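PDB 2F4I: lipoprotein from Thermotoga maritima, which is of unknown function but is probably a periplasmic lipoprotein of the DUF2291 family with an OB-fold. Local coordinates for residues E38-D43 against Y73-G78; S106-G111 against P183-P188. One frame throughout, in Å; residues are numbered along the deposited sequence.

Interaction 1 of 2, residues E38-D43 against Y73-G78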
loop_
_atom_site.group_PDB
_atom_site.type_symbol
_atom_site.label_atom_id
_atom_site.label_comp_id
_atom_site.label_asym_id
_atom_site.label_seq_id
_atom_site.Cartn_x
_atom_site.Cartn_y
_atom_site.Cartn_z
ATOM N N GLU A 38 -9.765 12.232 -2.544
ATOM C CA GLU A 38 -10.406 12.536 -3.795
ATOM C C GLU A 38 -10.786 11.259 -4.533
ATOM O O GLU A 38 -11.589 11.286 -5.481
ATOM C CB GLU A 38 -9.451 13.366 -4.628
ATOM C CG GLU A 38 -10.082 14.103 -5.756
ATOM C CD GLU A 38 -9.121 15.068 -6.411
ATOM O OE1 GLU A 38 -7.935 15.116 -5.983
ATOM O OE2 GLU A 38 -9.556 15.769 -7.353
ATOM N N GLY A 39 -10.198 10.148 -4.091
ATOM C CA GLY A 39 -10.416 8.843 -4.708
ATOM C C GLY A 39 -9.119 8.332 -5.296
ATOM O O GLY A 39 -8.607 8.858 -6.295
ATOM N N LEU A 40 -8.562 7.307 -4.661
ATOM C CA LEU A 40 -7.351 6.702 -5.145
ATOM C C LEU A 40 -7.351 5.189 -4.890
ATOM O O LEU A 40 -7.572 4.773 -3.771
ATOM C CB LEU A 40 -6.175 7.339 -4.437
ATOM C CG LEU A 40 -4.832 7.011 -5.027
ATOM C CD1 LEU A 40 -4.696 7.497 -6.489
ATOM C CD2 LEU A 40 -3.852 7.708 -4.098
ATOM N N GLY A 41 -7.079 4.368 -5.909
ATOM C CA GLY A 41 -6.941 2.933 -5.747
ATOM C C GLY A 41 -8.007 2.184 -6.512
ATOM O O GLY A 41 -9.152 2.634 -6.572
ATOM N N TYR A 42 -7.635 1.044 -7.070
ATOM C CA TYR A 42 -8.593 0.167 -7.731
ATOM C C TYR A 42 -9.282 -0.741 -6.689
ATOM O O TYR A 42 -8.738 -1.041 -5.620
ATOM C CB TYR A 42 -7.899 -0.677 -8.796
ATOM C CG TYR A 42 -7.531 0.054 -10.034
ATOM C CD1 TYR A 42 -8.460 0.223 -11.063
ATOM C CD2 TYR A 42 -6.224 0.567 -10.214
ATOM C CE1 TYR A 42 -8.135 0.916 -12.242
ATOM C CE2 TYR A 42 -5.871 1.265 -11.413
ATOM C CZ TYR A 42 -6.826 1.428 -12.417
ATOM O OH TYR A 42 -6.504 2.089 -13.591
ATOM N N ASP A 43 -10.486 -1.167 -7.012
ATOM C CA ASP A 43 -11.215 -2.084 -6.184
ATOM C C ASP A 43 -10.374 -3.344 -5.883
ATOM O O ASP A 43 -9.985 -4.079 -6.803
ATOM C CB ASP A 43 -12.493 -2.464 -6.893
ATOM C CG ASP A 43 -13.310 -3.397 -6.095
ATOM O OD1 ASP A 43 -13.928 -2.926 -5.136
ATOM O OD2 ASP A 43 -13.327 -4.595 -6.397
ATOM N N TYR A 73 3.599 -1.851 -9.959
ATOM C CA TYR A 73 3.183 -1.162 -8.733
ATOM C C TYR A 73 1.673 -0.939 -8.693
ATOM O O TYR A 73 1.123 -0.244 -9.545
ATOM C CB TYR A 73 3.899 0.199 -8.570
ATOM C CG TYR A 73 5.377 0.069 -8.512
ATOM C CD1 TYR A 73 6.002 -0.172 -7.303
ATOM C CD2 TYR A 73 6.160 0.142 -9.674
ATOM C CE1 TYR A 73 7.375 -0.379 -7.238
ATOM C CE2 TYR A 73 7.548 -0.025 -9.616
ATOM C CZ TYR A 73 8.150 -0.295 -8.396
ATOM O OH TYR A 73 9.508 -0.513 -8.286
ATOM N N TYR A 74 1.036 -1.533 -7.675
ATOM C CA TYR A 74 -0.414 -1.568 -7.540
ATOM C C TYR A 74 -0.854 -0.668 -6.405
ATOM O O TYR A 74 -0.162 -0.559 -5.384
ATOM C CB TYR A 74 -0.864 -2.975 -7.196
ATOM C CG TYR A 74 -0.826 -3.951 -8.333
ATOM C CD1 TYR A 74 0.359 -4.598 -8.690
ATOM C CD2 TYR A 74 -1.982 -4.255 -9.028
ATOM C CE1 TYR A 74 0.367 -5.502 -9.710
ATOM C CE2 TYR A 74 -1.983 -5.147 -10.043
ATOM C CZ TYR A 74 -0.809 -5.784 -10.390
ATOM O OH TYR A 74 -0.822 -6.693 -11.424
ATOM N N ILE A 75 -2.017 -0.044 -6.580
ATOM C CA ILE A 75 -2.682 0.602 -5.475
ATOM C C ILE A 75 -4.141 0.162 -5.454
ATOM O O ILE A 75 -4.837 0.229 -6.483
ATOM C CB ILE A 75 -2.419 2.120 -5.455
ATOM C CG1 ILE A 75 -3.278 2.808 -4.407
ATOM C CG2 ILE A 75 -2.570 2.756 -6.776
ATOM C CD1 ILE A 75 -2.631 4.127 -4.004
ATOM N N ILE A 76 -4.542 -0.405 -4.309
ATOM C CA ILE A 76 -5.876 -0.953 -4.107
ATOM C C ILE A 76 -6.578 -0.286 -2.929
ATOM O O ILE A 76 -5.950 0.289 -2.042
ATOM C CB ILE A 76 -5.899 -2.523 -3.972
ATOM C CG1 ILE A 76 -5.009 -2.996 -2.834
ATOM C CG2 ILE A 76 -5.545 -3.143 -5.301
ATOM C CD1 ILE A 76 -5.272 -4.442 -2.335
ATOM N N GLN A 77 -7.902 -0.280 -2.996
ATOM C CA GLN A 77 -8.687 0.179 -1.888
ATOM C C GLN A 77 -9.839 -0.790 -1.669
ATOM O O GLN A 77 -10.296 -1.483 -2.585
ATOM C CB GLN A 77 -9.103 1.638 -2.073
ATOM C CG GLN A 77 -10.137 1.960 -3.118
ATOM C CD GLN A 77 -10.456 3.474 -3.189
ATOM O OE1 GLN A 77 -10.387 4.211 -2.168
ATOM N NE2 GLN A 77 -10.837 3.947 -4.412
ATOM N N GLY A 78 -10.287 -0.869 -0.437
ATOM C CA GLY A 78 -11.412 -1.734 -0.128
ATOM C C GLY A 78 -11.747 -1.777 1.341
ATOM O O GLY A 78 -11.320 -0.945 2.115
#
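A short parallel beta bridge at the outermost edge of the mixed sheet of this OB-fold protein joins Y42-D43 to strand 72-81. The chain leaves helix 33-38 through G39, crosses the strand steeply and then runs beside it for two residues. Two backbone bonds bracket I76: Y42 N donates to I75 O at 3.0 Å, and Q77 N donates to Y42 O at 2.9 Å. Both are fairly straight, at 166° and 163°, although each donor stands out of the plane of its carbonyl. I76 CA adds a CA-H...O contact to the same Y42 O, 3.2 Å away. G41 passes directly over the strand, its CA 3.5 Å from I75 O; a CB there would run into I76 C and Q77 CB, and the backbone angles alone would jam it against L40 O, so glycine is called for twice. L40 and I75 cross at about a right angle, with I75 CD1 touching both L40 CG and L40 CD2. On the same face as I75, Q77 starts in the crowded position between its backbone N and carbonyl carbon (chi1 71°), then extends alongside the loop backbone. Q77 CD lies 3.2 Å from L40 O, and NE2 gives G41 O a weak, bent hydrogen bond of 3.0 Å. An alanine here would remove the amide, with it that weak bond and the contact with the L40 carbonyl, and would probably leave the 39-41 backbone less firmly held. The Y42 ring meets F62 edge-to-face, and D43 OD2 goes on to cap helix 44-53 at E46 N.

Interaction 2 of 2, residues S106-G111 against P183-P188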
loop_
_atom_site.group_PDB
_atom_site.type_symbol
_atom_site.label_atom_id
_atom_site.label_comp_id
_atom_site.label_asym_id
_atom_site.label_seq_id
_atom_site.Cartn_x
_atom_site.Cartn_y
_atom_site.Cartn_z
ATOM N N SER A 106 1.092 -4.481 6.553
ATOM C CA SER A 106 2.223 -4.419 7.506
ATOM C C SER A 106 3.001 -3.101 7.562
ATOM O O SER A 106 2.855 -2.244 6.674
ATOM C CB SER A 106 3.246 -5.508 7.162
ATOM O OG SER A 106 3.951 -5.267 5.962
ATOM N N ASN A 107 3.844 -2.990 8.589
ATOM C CA ASN A 107 4.744 -1.835 8.780
ATOM C C ASN A 107 6.141 -2.067 8.181
ATOM O O ASN A 107 7.080 -1.314 8.460
ATOM C CB ASN A 107 4.855 -1.435 10.267
ATOM C CG ASN A 107 5.426 -2.528 11.112
ATOM O OD1 ASN A 107 5.909 -3.506 10.575
ATOM N ND2 ASN A 107 5.376 -2.377 12.443
ATOM N N HIS A 108 6.286 -3.114 7.370
ATOM C CA HIS A 108 7.570 -3.404 6.716
ATOM C C HIS A 108 7.674 -2.564 5.461
ATOM O O HIS A 108 7.423 -3.047 4.368
ATOM C CB HIS A 108 7.719 -4.891 6.366
ATOM C CG HIS A 108 7.458 -5.823 7.517
ATOM N ND1 HIS A 108 8.245 -5.852 8.650
ATOM C CD2 HIS A 108 6.499 -6.767 7.706
ATOM C CE1 HIS A 108 7.782 -6.764 9.487
ATOM N NE2 HIS A 108 6.727 -7.338 8.936
ATOM N N ILE A 109 8.018 -1.290 5.628
ATOM C CA ILE A 109 8.042 -0.294 4.530
ATOM C C ILE A 109 9.490 0.074 4.172
ATOM O O ILE A 109 10.203 0.651 4.980
ATOM C CB ILE A 109 7.245 1.004 4.909
ATOM C CG1 ILE A 109 5.952 0.632 5.623
ATOM C CG2 ILE A 109 6.943 1.832 3.668
ATOM C CD1 ILE A 109 5.017 1.735 5.848
ATOM N N PHE A 110 9.914 -0.319 2.978
ATOM C CA PHE A 110 11.269 -0.118 2.497
ATOM C C PHE A 110 11.163 0.412 1.069
ATOM O O PHE A 110 10.272 0.041 0.366
ATOM C CB PHE A 110 12.076 -1.445 2.383
ATOM C CG PHE A 110 12.026 -2.370 3.598
ATOM C CD1 PHE A 110 12.930 -2.221 4.644
ATOM C CD2 PHE A 110 11.161 -3.466 3.624
ATOM C CE1 PHE A 110 12.939 -3.093 5.739
ATOM C CE2 PHE A 110 11.139 -4.343 4.733
ATOM C CZ PHE A 110 12.040 -4.153 5.788
ATOM N N GLY A 111 12.102 1.236 0.623
ATOM C CA GLY A 111 12.207 1.541 -0.797
ATOM C C GLY A 111 11.097 2.392 -1.422
ATOM O O GLY A 111 10.434 3.224 -0.767
ATOM N N PRO A 183 -0.745 -14.708 1.810
ATOM C CA PRO A 183 -1.238 -13.338 1.730
ATOM C C PRO A 183 -0.320 -12.387 0.960
ATOM O O PRO A 183 0.886 -12.499 1.053
ATOM C CB PRO A 183 -1.330 -12.889 3.199
ATOM C CG PRO A 183 -1.160 -14.084 4.045
ATOM C CD PRO A 183 -0.495 -15.151 3.195
ATOM N N ILE A 184 -0.898 -11.457 0.198
ATOM C CA ILE A 184 -0.123 -10.405 -0.433
ATOM C C ILE A 184 0.209 -9.372 0.640
ATOM O O ILE A 184 -0.703 -8.854 1.311
ATOM C CB ILE A 184 -0.907 -9.764 -1.605
ATOM C CG1 ILE A 184 -1.154 -10.821 -2.692
ATOM C CG2 ILE A 184 -0.152 -8.534 -2.182
ATOM C CD1 ILE A 184 -2.097 -10.417 -3.768
ATOM N N GLU A 185 1.510 -9.098 0.804
ATOM C CA GLU A 185 1.994 -8.086 1.716
ATOM C C GLU A 185 1.829 -6.736 1.031
ATOM O O GLU A 185 2.243 -6.558 -0.075
ATOM C CB GLU A 185 3.455 -8.365 2.084
ATOM C CG GLU A 185 4.017 -7.381 3.088
ATOM C CD GLU A 185 5.263 -7.898 3.820
ATOM O OE1 GLU A 185 5.737 -9.016 3.521
ATOM O OE2 GLU A 185 5.752 -7.182 4.718
ATOM N N ALA A 186 1.173 -5.805 1.697
ATOM C CA ALA A 186 0.820 -4.547 1.123
ATOM C C ALA A 186 1.083 -3.486 2.176
ATOM O O ALA A 186 0.986 -3.767 3.370
ATOM C CB ALA A 186 -0.676 -4.583 0.698
ATOM N N ILE A 187 1.472 -2.297 1.734
ATOM C CA ILE A 187 1.716 -1.183 2.654
ATOM C C ILE A 187 0.483 -0.325 2.681
ATOM O O ILE A 187 0.104 0.228 1.679
ATOM C CB ILE A 187 2.947 -0.366 2.322
ATOM C CG1 ILE A 187 4.178 -1.283 2.379
ATOM C CG2 ILE A 187 3.061 0.815 3.308
ATOM C CD1 ILE A 187 4.239 -2.208 3.593
ATOM N N PRO A 188 -0.155 -0.238 3.843
ATOM C CA PRO A 188 -1.328 0.628 3.975
ATOM C C PRO A 188 -1.030 2.123 4.089
ATOM O O PRO A 188 -0.168 2.528 4.853
ATOM C CB PRO A 188 -2.046 0.108 5.228
ATOM C CG PRO A 188 -1.017 -0.715 5.975
ATOM C CD PRO A 188 0.162 -0.963 5.090
#
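E185 reaches from strand 184-193 to the end of the neighbouring parallel strand 103-106, where the chain turns into the loop before helix 113-118. Its CB points toward that loop, and CG lies anti to the backbone N (chi1 -177°), 3.6 Å from S106 OG. From there the chain runs on extended; CD also lies beside the hydroxyl, and OE2 takes a 2.9 Å hydrogen bond from S106 OG on its anti lone pair. The same oxygen sits at the edge of the H108 ring, 3.1 Å from CD2, with ring and carboxylate planes 70° apart. H108 turns its NE2 to D88 instead, and the two acids near the NE2 side of the ring would probably favour a protonated imidazole, though its charge is not seen. S106 OG, in the crowded position between backbone N and carbonyl carbon, also accepts a weak bond from H108 N, so one hydroxyl links the carboxylate to the inverse gamma turn centred on H108. In the backbone of the same serine, S106 N donates to A186 O at 3.3 Å, nearly along the C=O axis. Next along the strand, I187 brings CD1 against two carbonyl oxygens, S106 O at the strand end and H108 O in the loop, each at 3.4 Å. Its CG2 presses on I109 CD1 at 3.3 Å, tighter than usual for two carbons, as the two isoleucines cross obliquely. I109 of the loop and I187 of the sheet both also rest on I114 of helix 113-118, while A186 packs on strand 165-174 and P188 on L105 of strand 103-106.

From the N terminus, the chain leaves helix 33-38, forms the short strand 42-43, and passes through helices 44-53 and 55-59 before strand 72-81 returns to close interaction 1. Only later does the chain reach 106-111; interaction 2 closes after a longer excursion through helices 113-118, 129-139 and 148-151 and strand 165-174. The two closures therefore follow in series, neither nesting nor crossing. In space they share one mixed sheet, where strand 165-174 lies between 72-81 and 184-193 and pairs with both. Their centres are about 15 Å apart and they do not touch. Helix 113-118 meets side chains of both, I75 in the first and I187 in the second.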